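Local coordinates for Blr3880 protein (PDB 2OOD) that probably catalyses the zinc-dependent hydrolytic deamination of guanine to xanthine and ammonia, a step of purine degradation, at residues V407-N412 / S439-V444; S337-A342 / R376-V381; T11-V16 / D435-M440; R451-T456 / R462-S467. All coordinates share one frame; numbering follows the deposited sequence.

In the fold
Contacts 1 and 3 share helix 434-447, which packs on strand 406-409 in one and on strand 11-15 in the other; their centres are about 9 Å apart. Contact 4 is the C-terminal hairpin of strands 453-458 and 461-465, the first of which pairs with strand 406-409. Its centre is about 13 Å from that of contact 1. Contact 2 lies nearer the centre of the subunit, about 10 Å from it. Along the chain, contacts 2, 1 and 4 follow in series; contact 3 closes a long loop with contact 2 nested inside. Contacts 1, 3 and 4 knit the small beta domain and helix 434-447 together; F378 carries the packing on to contact 2, on the barrel side.

Contact 1: residues V407-N412 / S439-V444; sequences VALDPN and SMLFAV
P411 and V444 bring the two backbones nearest, with 5.9 Å from P411 CA to V444 CA. Residues 407-409 are the end of a strand. At D410 the chain leaves the strand and turns. Residues 439-444 are a run within helix 434-447, and one side of that helix faces the turn. No hydrogen bond joins the segments; the contact is apolar and buried.

L409 and L441 form the first part. The two side chains cross at about a right angle, and their methyl groups meet, L409 CD1 lying 3.6 Å from L441 CD2. CG of L409 stands anti to its carbonyl carbon (chi1 -65°), which lets CD1 reach out to the helix. In the second part, P411 rests against M440 and V444, one turn apart on the helix. Its CB lies 4.3 Å from CB of the selenomethionine M440. Its CA is met by V444 CG2 at 4.1 Å.

The turn has its own lock. D410 OD1 accepts from N412 N at 3.0 Å, and this N-H comes from above the carboxylate plane. Q422 also ties the pieces together, since its NE2 donates to both P411 O and M440 O. L441 touches F378 of helix 374-380 as well.

The bond from D410 to N412 is an Asx turn closing a strand. The helix lies between this strand end, part of the small beta domain that flanks the TIM barrel in amidohydrolases, and helix 374-380.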
# COMPACT_ATOMS: atom_id res chain seq x y z
N VAL A 407 -17.47 -12.97 5.96
CA VAL A 407 -16.11 -13.39 5.69
C VAL A 407 -15.42 -13.92 6.93
O VAL A 407 -15.56 -13.36 8.02
CB VAL A 407 -15.27 -12.19 5.14
CG1 VAL A 407 -13.81 -12.55 5.07
CG2 VAL A 407 -15.77 -11.80 3.76
N ALA A 408 -14.67 -15.00 6.77
CA ALA A 408 -13.94 -15.56 7.89
C ALA A 408 -12.50 -15.09 7.72
O ALA A 408 -11.81 -15.50 6.79
CB ALA A 408 -14.01 -17.07 7.86
N LEU A 409 -12.07 -14.20 8.61
CA LEU A 409 -10.72 -13.65 8.57
C LEU A 409 -9.74 -14.47 9.40
O LEU A 409 -10.05 -14.90 10.51
CB LEU A 409 -10.70 -12.21 9.09
CG LEU A 409 -11.45 -11.12 8.32
CD1 LEU A 409 -11.35 -9.83 9.10
CD2 LEU A 409 -10.86 -10.94 6.93
N ASP A 410 -8.55 -14.68 8.84
CA ASP A 410 -7.51 -15.40 9.55
C ASP A 410 -6.52 -14.33 9.97
O ASP A 410 -5.69 -13.90 9.18
CB ASP A 410 -6.83 -16.42 8.64
CG ASP A 410 -5.69 -17.14 9.33
OD1 ASP A 410 -5.41 -16.84 10.51
OD2 ASP A 410 -5.07 -18.02 8.69
N PRO A 411 -6.61 -13.87 11.23
CA PRO A 411 -5.70 -12.83 11.71
C PRO A 411 -4.21 -13.09 11.52
O PRO A 411 -3.40 -12.17 11.61
CB PRO A 411 -6.10 -12.67 13.18
CG PRO A 411 -6.68 -14.00 13.53
CD PRO A 411 -7.47 -14.36 12.31
N ASN A 412 -3.84 -14.34 11.24
CA ASN A 412 -2.43 -14.67 11.05
C ASN A 412 -1.97 -14.63 9.60
O ASN A 412 -0.79 -14.80 9.32
CB ASN A 412 -2.13 -16.05 11.64
CG ASN A 412 -2.01 -16.03 13.15
OD1 ASN A 412 -1.24 -15.24 13.71
ND2 ASN A 412 -2.76 -16.90 13.82
N SER A 439 -7.97 -5.00 18.03
CA SER A 439 -6.53 -4.93 17.97
C SER A 439 -5.94 -5.82 16.86
O SER A 439 -4.99 -5.42 16.19
CB SER A 439 -5.96 -5.31 19.33
OG SER A 439 -4.76 -4.63 19.59
N MSE A 440 -6.49 -7.01 16.67
CA MSE A 440 -6.00 -7.93 15.63
C MSE A 440 -6.50 -7.53 14.25
O MSE A 440 -5.87 -7.82 13.24
CB MSE A 440 -6.45 -9.36 15.92
CG MSE A 440 -6.10 -9.85 17.29
SE MSE A 440 -6.45 -11.76 17.49
CE MSE A 440 -5.11 -12.14 18.85
N LEU A 441 -7.66 -6.87 14.21
CA LEU A 441 -8.24 -6.42 12.95
C LEU A 441 -7.39 -5.28 12.40
O LEU A 441 -7.28 -5.11 11.19
CB LEU A 441 -9.69 -5.96 13.16
CG LEU A 441 -10.74 -7.05 13.36
CD1 LEU A 441 -12.08 -6.42 13.67
CD2 LEU A 441 -10.84 -7.92 12.12
N PHE A 442 -6.78 -4.49 13.28
CA PHE A 442 -5.94 -3.42 12.81
C PHE A 442 -4.68 -4.04 12.20
O PHE A 442 -4.09 -3.48 11.28
CB PHE A 442 -5.53 -2.48 13.94
CG PHE A 442 -4.86 -1.22 13.46
CD1 PHE A 442 -5.60 -0.22 12.82
CD2 PHE A 442 -3.48 -1.04 13.58
CE1 PHE A 442 -4.97 0.92 12.30
CE2 PHE A 442 -2.86 0.10 13.07
CZ PHE A 442 -3.61 1.08 12.43
N ALA A 443 -4.27 -5.19 12.72
CA ALA A 443 -3.10 -5.87 12.19
C ALA A 443 -3.46 -6.49 10.84
O ALA A 443 -2.61 -6.64 9.98
CB ALA A 443 -2.63 -6.93 13.16
N VAL A 444 -4.73 -6.87 10.67
CA VAL A 444 -5.17 -7.44 9.40
C VAL A 444 -5.03 -6.36 8.34
O VAL A 444 -4.48 -6.59 7.27
CB VAL A 444 -6.63 -7.89 9.47
CG1 VAL A 444 -7.18 -8.07 8.07
CG2 VAL A 444 -6.73 -9.20 10.23

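Contact 2: residues S337-A342 / R376-V381; sequences SVLDDA and RGFWSV
L339 carries nearly all of this contact between helix 335-352 and the end of helix 374-380, reaching into a site formed by G377, F378 and V381. The closest backbone approach is L339 CA to G377 CA, 6.3 Å. G377 offers bare backbone there, and L339 CD2 lies 3.3 Å from G377 O. The side chain of V381 is about 12 Å from that of the zinc ligand H79.

The other methyl sits over a ring. L339 CD1 is 4.2 Å from the centroid of the F378 ring and only 9° off the ring normal, a CH-pi contact over the middle of one face. V381 meets the leucine tip to tip, with V381 CG1 3.9 Å from L339 CD2. With CG anti to the carbonyl carbon (chi1 -73°), the forked end is aimed at the second segment.

The looser part is at the margins, where V338 and S380 point toward the other segment without touching it. S380 instead turns its OG back to R376 O, at 3.0 Å within its own helix. The far side of helix 335-352 serves the dimer: D341 makes a salt bridge to K344 of the second subunit.

An alanine in place of L339 would probably open a gap between the helices and leave the F378 face and V381 CG1 without this leucine as a partner.

With no hydrogen bond across it, the contact rests on apolar carbon packing and one CH-pi contact.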
# COMPACT_ATOMS: atom_id res chain seq x y z
N SER A 337 -6.87 -3.91 1.58
CA SER A 337 -5.77 -3.13 1.01
C SER A 337 -6.18 -1.67 0.94
O SER A 337 -5.34 -0.78 1.05
CB SER A 337 -5.44 -3.63 -0.39
OG SER A 337 -4.92 -4.95 -0.35
N VAL A 338 -7.47 -1.44 0.73
CA VAL A 338 -8.01 -0.09 0.66
C VAL A 338 -7.87 0.59 2.02
O VAL A 338 -7.55 1.77 2.10
CB VAL A 338 -9.50 -0.09 0.25
CG1 VAL A 338 -10.11 1.28 0.48
CG2 VAL A 338 -9.64 -0.48 -1.20
N LEU A 339 -8.11 -0.17 3.09
CA LEU A 339 -8.01 0.35 4.45
C LEU A 339 -6.57 0.72 4.78
O LEU A 339 -6.33 1.65 5.55
CB LEU A 339 -8.55 -0.65 5.47
CG LEU A 339 -10.09 -0.80 5.49
CD1 LEU A 339 -10.50 -1.96 6.39
CD2 LEU A 339 -10.71 0.50 5.95
N ASP A 340 -5.62 -0.01 4.20
CA ASP A 340 -4.20 0.27 4.43
C ASP A 340 -3.87 1.68 3.94
O ASP A 340 -3.29 2.48 4.67
CB ASP A 340 -3.34 -0.77 3.69
CG ASP A 340 -1.88 -0.35 3.59
OD1 ASP A 340 -1.32 0.15 4.58
OD2 ASP A 340 -1.28 -0.54 2.51
N ASP A 341 -4.25 1.99 2.70
CA ASP A 341 -4.00 3.31 2.15
C ASP A 341 -4.93 4.34 2.77
O ASP A 341 -4.57 5.51 2.87
CB ASP A 341 -4.17 3.31 0.63
CG ASP A 341 -2.99 2.70 -0.10
OD1 ASP A 341 -1.98 2.34 0.56
OD2 ASP A 341 -3.06 2.58 -1.34
N ALA A 342 -6.12 3.92 3.19
CA ALA A 342 -7.07 4.85 3.81
C ALA A 342 -6.47 5.43 5.09
O ALA A 342 -6.56 6.63 5.35
CB ALA A 342 -8.37 4.13 4.12
N ARG A 376 -13.26 2.29 13.15
CA ARG A 376 -13.71 3.17 12.08
C ARG A 376 -13.51 2.55 10.70
O ARG A 376 -14.37 2.65 9.82
CB ARG A 376 -12.95 4.50 12.15
CG ARG A 376 -13.30 5.37 13.35
CD ARG A 376 -12.35 6.55 13.46
NE ARG A 376 -12.79 7.50 14.48
CZ ARG A 376 -12.10 8.58 14.84
NH1 ARG A 376 -10.93 8.83 14.28
NH2 ARG A 376 -12.58 9.40 15.76
N GLY A 377 -12.36 1.90 10.51
CA GLY A 377 -12.06 1.29 9.23
C GLY A 377 -12.99 0.15 8.86
O GLY A 377 -13.48 0.07 7.74
N PHE A 378 -13.22 -0.75 9.80
CA PHE A 378 -14.09 -1.89 9.55
C PHE A 378 -15.57 -1.58 9.56
O PHE A 378 -16.37 -2.35 9.02
CB PHE A 378 -13.75 -3.01 10.52
CG PHE A 378 -12.65 -3.87 10.02
CD1 PHE A 378 -12.87 -4.74 8.95
CD2 PHE A 378 -11.36 -3.76 10.54
CE1 PHE A 378 -11.83 -5.48 8.41
CE2 PHE A 378 -10.31 -4.50 10.00
CZ PHE A 378 -10.55 -5.35 8.93
N TRP A 379 -15.95 -0.47 10.17
CA TRP A 379 -17.33 -0.05 10.18
C TRP A 379 -17.56 0.51 8.77
O TRP A 379 -18.61 0.29 8.17
CB TRP A 379 -17.56 1.05 11.22
CG TRP A 379 -18.92 1.70 11.11
CD1 TRP A 379 -20.10 1.24 11.63
CD2 TRP A 379 -19.25 2.92 10.43
NE1 TRP A 379 -21.13 2.09 11.31
CE2 TRP A 379 -20.63 3.13 10.57
CE3 TRP A 379 -18.50 3.86 9.71
CZ2 TRP A 379 -21.28 4.24 10.02
CZ3 TRP A 379 -19.14 4.96 9.16
CH2 TRP A 379 -20.52 5.14 9.32
N SER A 380 -16.56 1.21 8.25
CA SER A 380 -16.64 1.82 6.92
C SER A 380 -16.77 0.84 5.76
O SER A 380 -17.38 1.16 4.75
CB SER A 380 -15.42 2.71 6.66
OG SER A 380 -15.50 3.91 7.40
N VAL A 381 -16.19 -0.35 5.89
CA VAL A 381 -16.28 -1.34 4.82
C VAL A 381 -17.46 -2.29 5.02
O VAL A 381 -17.64 -3.24 4.26
CB VAL A 381 -14.97 -2.15 4.68
CG1 VAL A 381 -13.82 -1.22 4.36
CG2 VAL A 381 -14.69 -2.91 5.96

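Contact 3: residues T11-V16 / D435-M440; sequences TFFDFV and DEAASM
Strand 11-15 passes helix 434-447 at 7.5 Å, measured from F13 CA to A437 CA. This is helix-on-sheet packing in the small beta domain beside the TIM barrel. In this family that domain is built from the two ends of the chain, and here residues over 400 positions apart meet.

One aromatic ring does the work from the strand. F13 points toward the helix, its CG anti to the backbone N at chi1 -171°. The ring leans obliquely on two successive alanines. A437 CB lies 3.5 Å from F13 CD1. Further out, A438 CB lies 4.2 Å from F13 CZ. Alanines give this face of the helix a low profile, which lets the ring come close to the helix backbone.

The contact holds no hydrogen bond, and all three residues are buried. The strand itself is fixed by its neighbours: F13 has backbone bonds to I71, and its side chain rests on A30 and I70. A438 also touches P374 and Y375 of helix 374-380, while A437 touches F32. The ring of F13 thus lies in a wider apolar layer. Within it, L441, one turn along the helix, adds its CD1 at 3.5 Å from F13 CD2.

Backbone takes part too: the ring atom F13 CE1 comes to 3.9 Å from A438 N.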
# COMPACT_ATOMS: atom_id res chain seq x y z
N THR A 11 -16.02 -17.03 16.37
CA THR A 11 -15.81 -15.68 16.88
C THR A 11 -16.36 -14.63 15.89
O THR A 11 -15.93 -14.55 14.74
CB THR A 11 -14.31 -15.41 17.09
OG1 THR A 11 -13.77 -16.41 17.96
CG2 THR A 11 -14.10 -14.04 17.71
N PHE A 12 -17.31 -13.82 16.37
CA PHE A 12 -17.94 -12.79 15.55
C PHE A 12 -17.61 -11.36 15.99
O PHE A 12 -17.47 -11.07 17.18
CB PHE A 12 -19.46 -12.97 15.59
CG PHE A 12 -19.96 -14.12 14.79
CD1 PHE A 12 -20.19 -13.98 13.43
CD2 PHE A 12 -20.22 -15.35 15.39
CE1 PHE A 12 -20.67 -15.06 12.67
CE2 PHE A 12 -20.70 -16.43 14.63
CZ PHE A 12 -20.93 -16.28 13.27
N PHE A 13 -17.52 -10.45 15.01
CA PHE A 13 -17.23 -9.04 15.27
C PHE A 13 -17.96 -8.18 14.24
O PHE A 13 -17.68 -8.25 13.05
CB PHE A 13 -15.72 -8.79 15.15
CG PHE A 13 -15.28 -7.41 15.62
CD1 PHE A 13 -14.75 -7.22 16.89
CD2 PHE A 13 -15.40 -6.31 14.78
CE1 PHE A 13 -14.34 -5.95 17.32
CE2 PHE A 13 -14.99 -5.04 15.21
CZ PHE A 13 -14.46 -4.87 16.48
N ASP A 14 -18.90 -7.36 14.69
CA ASP A 14 -19.61 -6.48 13.78
C ASP A 14 -20.00 -5.18 14.48
O ASP A 14 -19.68 -4.98 15.64
CB ASP A 14 -20.83 -7.20 13.17
CG ASP A 14 -21.92 -7.51 14.18
OD1 ASP A 14 -21.60 -7.86 15.34
OD2 ASP A 14 -23.10 -7.41 13.81
N PHE A 15 -20.69 -4.30 13.77
CA PHE A 15 -21.06 -3.02 14.36
C PHE A 15 -22.55 -2.78 14.51
O PHE A 15 -23.36 -3.30 13.75
CB PHE A 15 -20.45 -1.90 13.51
CG PHE A 15 -18.95 -1.89 13.52
CD1 PHE A 15 -18.25 -1.20 14.50
CD2 PHE A 15 -18.24 -2.60 12.57
CE1 PHE A 15 -16.86 -1.22 14.53
CE2 PHE A 15 -16.84 -2.62 12.59
CZ PHE A 15 -16.15 -1.93 13.58
N VAL A 16 -22.91 -1.98 15.51
CA VAL A 16 -24.30 -1.64 15.78
C VAL A 16 -24.48 -0.12 15.73
O VAL A 16 -25.60 0.38 15.83
CB VAL A 16 -24.74 -2.14 17.16
CG1 VAL A 16 -24.86 -3.65 17.15
CG2 VAL A 16 -23.74 -1.70 18.22
N ASP A 435 -11.79 -5.54 22.48
CA ASP A 435 -10.57 -4.76 22.29
C ASP A 435 -9.49 -5.61 21.64
O ASP A 435 -8.76 -5.14 20.76
CB ASP A 435 -10.05 -4.24 23.63
CG ASP A 435 -11.11 -3.50 24.43
OD1 ASP A 435 -11.52 -2.38 24.02
OD2 ASP A 435 -11.54 -4.06 25.48
N GLU A 436 -9.35 -6.86 22.07
CA GLU A 436 -8.33 -7.72 21.49
C GLU A 436 -8.70 -8.00 20.04
O GLU A 436 -7.84 -8.09 19.18
CB GLU A 436 -8.18 -9.03 22.26
CG GLU A 436 -7.79 -8.86 23.72
CD GLU A 436 -7.36 -10.16 24.38
OE1 GLU A 436 -8.11 -11.16 24.28
OE2 GLU A 436 -6.28 -10.19 25.00
N ALA A 437 -10.00 -8.13 19.78
CA ALA A 437 -10.46 -8.41 18.43
C ALA A 437 -10.13 -7.21 17.54
O ALA A 437 -9.56 -7.37 16.46
CB ALA A 437 -11.97 -8.67 18.43
N ALA A 438 -10.50 -6.02 17.99
CA ALA A 438 -10.23 -4.80 17.23
C ALA A 438 -8.73 -4.68 17.00
O ALA A 438 -8.28 -4.32 15.92
CB ALA A 438 -10.75 -3.59 18.00
N SER A 439 -7.97 -5.00 18.03
CA SER A 439 -6.53 -4.93 17.97
C SER A 439 -5.94 -5.82 16.86
O SER A 439 -4.99 -5.42 16.19
CB SER A 439 -5.96 -5.31 19.33
OG SER A 439 -4.76 -4.63 19.59
N MSE A 440 -6.49 -7.01 16.67
CA MSE A 440 -6.00 -7.93 15.63
C MSE A 440 -6.50 -7.53 14.25
O MSE A 440 -5.87 -7.82 13.24
CB MSE A 440 -6.45 -9.36 15.92
CG MSE A 440 -6.10 -9.85 17.29
SE MSE A 440 -6.45 -11.76 17.49
CE MSE A 440 -5.11 -12.14 18.85

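Contact 4: residues R451-T456 / R462-S467; sequences RCVDET and RLYKKS
E455 and K465, a non-hydrogen-bonded pair, run side by side and point the same way, on one face of a hairpin whose strand segments are antiparallel at 162°. K465, bent at chi2 (69°), lays its chain along the glutamate and brings NZ to E455 OE2 at 3.0 Å, on the anti side of the carboxylate. D454 lies alongside as well and meets the same NZ through OD2 at 3.2 Å, from its syn side. One ammonium thus bridges two carboxylates, out of both their planes. D454 OD2 has a further salt bridge to R69.

R462 crosses E455 obliquely, with guanidinium and carboxylate planes 84° apart. A water links R462 NH1 weakly to E455 OE1, which also accepts from W457.

T456 and Y464 share the other face as a hydrogen-bonded pair. T456 OG1 bonds L128 O and lies 3.6 Å from Y464 CD2, oblique to the ring. T456 O takes Y464 N at 3.2 Å, and L463 N more weakly, at a classic beta bulge. D454 and E455 make a second bulge against A408. K466 N reaches D454 O at 2.9 Å, and K466 NZ lies in the carbonyl plane of R451 O at 2.8 Å.

A glutamine at E455 would probably leave K465 with D454 as its one charged mate here.

K465 on the outer strand is paired with two acids on the inner one, so charge pairing is likely to reinforce the backbone bonds.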
# COMPACT_ATOMS: atom_id res chain seq x y z
N ARG A 451 -4.60 -12.31 2.02
CA ARG A 451 -4.29 -13.65 2.51
C ARG A 451 -5.04 -13.86 3.83
O ARG A 451 -5.09 -14.97 4.36
CB ARG A 451 -2.77 -13.83 2.73
CG ARG A 451 -1.91 -13.31 1.60
CD ARG A 451 -0.70 -14.18 1.30
NE ARG A 451 0.61 -13.68 1.74
CZ ARG A 451 1.08 -12.44 1.58
NH1 ARG A 451 0.34 -11.51 1.01
NH2 ARG A 451 2.31 -12.14 1.96
N CYS A 452 -5.62 -12.79 4.37
CA CYS A 452 -6.36 -12.87 5.61
C CYS A 452 -7.80 -13.30 5.38
O CYS A 452 -8.54 -13.61 6.32
CB CYS A 452 -6.34 -11.52 6.34
SG CYS A 452 -4.72 -11.13 7.02
N VAL A 453 -8.21 -13.31 4.11
CA VAL A 453 -9.56 -13.72 3.76
C VAL A 453 -9.52 -15.23 3.55
O VAL A 453 -9.01 -15.71 2.54
CB VAL A 453 -10.02 -13.02 2.47
CG1 VAL A 453 -11.42 -13.49 2.08
CG2 VAL A 453 -10.00 -11.53 2.67
N ASP A 454 -10.06 -15.96 4.52
CA ASP A 454 -10.05 -17.42 4.45
C ASP A 454 -11.32 -18.00 3.83
O ASP A 454 -11.26 -18.99 3.09
CB ASP A 454 -9.83 -18.00 5.84
CG ASP A 454 -9.38 -19.45 5.79
OD1 ASP A 454 -8.36 -19.73 5.13
OD2 ASP A 454 -10.06 -20.30 6.42
N GLU A 455 -12.47 -17.40 4.11
CA GLU A 455 -13.72 -17.89 3.56
C GLU A 455 -14.65 -16.72 3.28
O GLU A 455 -14.74 -15.79 4.07
CB GLU A 455 -14.40 -18.85 4.54
CG GLU A 455 -13.62 -20.12 4.84
CD GLU A 455 -14.36 -21.06 5.79
OE1 GLU A 455 -15.60 -20.94 5.88
OE2 GLU A 455 -13.70 -21.91 6.43
N THR A 456 -15.34 -16.77 2.14
CA THR A 456 -16.29 -15.73 1.78
C THR A 456 -17.63 -16.41 1.54
O THR A 456 -17.73 -17.31 0.71
CB THR A 456 -15.87 -14.99 0.49
OG1 THR A 456 -14.56 -14.43 0.65
CG2 THR A 456 -16.84 -13.87 0.18
N ARG A 462 -21.21 -20.98 1.17
CA ARG A 462 -19.79 -20.68 1.06
C ARG A 462 -19.30 -20.70 -0.38
O ARG A 462 -19.08 -21.76 -0.95
CB ARG A 462 -18.95 -21.68 1.86
CG ARG A 462 -17.47 -21.32 1.84
CD ARG A 462 -16.64 -22.24 2.71
NE ARG A 462 -16.42 -23.54 2.09
CZ ARG A 462 -15.91 -24.60 2.72
NH1 ARG A 462 -15.57 -24.52 4.00
NH2 ARG A 462 -15.73 -25.74 2.06
N LEU A 463 -19.13 -19.51 -0.97
CA LEU A 463 -18.67 -19.41 -2.35
C LEU A 463 -17.15 -19.49 -2.53
O LEU A 463 -16.67 -19.90 -3.58
CB LEU A 463 -19.17 -18.11 -2.99
CG LEU A 463 -20.60 -18.14 -3.55
CD1 LEU A 463 -21.55 -18.64 -2.48
CD2 LEU A 463 -21.01 -16.76 -4.03
N TYR A 464 -16.40 -19.12 -1.50
CA TYR A 464 -14.95 -19.15 -1.60
C TYR A 464 -14.29 -19.74 -0.37
O TYR A 464 -14.84 -19.66 0.72
CB TYR A 464 -14.42 -17.73 -1.82
CG TYR A 464 -12.93 -17.59 -1.73
CD1 TYR A 464 -12.10 -18.09 -2.71
CD2 TYR A 464 -12.34 -16.95 -0.65
CE1 TYR A 464 -10.72 -17.96 -2.63
CE2 TYR A 464 -10.96 -16.81 -0.56
CZ TYR A 464 -10.15 -17.32 -1.55
OH TYR A 464 -8.78 -17.17 -1.47
N LYS A 465 -13.11 -20.32 -0.54
CA LYS A 465 -12.37 -20.91 0.56
C LYS A 465 -10.90 -20.98 0.16
O LYS A 465 -10.52 -21.81 -0.65
CB LYS A 465 -12.91 -22.31 0.86
CG LYS A 465 -12.06 -23.18 1.80
CD LYS A 465 -12.04 -22.68 3.22
CE LYS A 465 -11.31 -23.66 4.13
NZ LYS A 465 -11.14 -23.14 5.53
N LYS A 466 -10.08 -20.10 0.73
CA LYS A 466 -8.65 -20.07 0.41
C LYS A 466 -8.04 -21.47 0.44
O LYS A 466 -8.24 -22.22 1.39
CB LYS A 466 -7.91 -19.15 1.38
CG LYS A 466 -6.50 -18.77 0.91
CD LYS A 466 -5.75 -17.87 1.90
CE LYS A 466 -5.37 -18.62 3.17
NZ LYS A 466 -4.63 -17.76 4.13
N SER A 467 -7.31 -21.81 -0.62
CA SER A 467 -6.67 -23.13 -0.72
C SER A 467 -5.74 -23.36 0.46
O SER A 467 -4.68 -22.74 0.57
CB SER A 467 -5.86 -23.21 -2.01
OG SER A 467 -4.75 -22.33 -1.95
O HOH W 1 -8.12 -14.80 0.21
O HOH W 2 -5.76 -19.17 6.41
O HOH W 3 -16.87 -23.78 6.23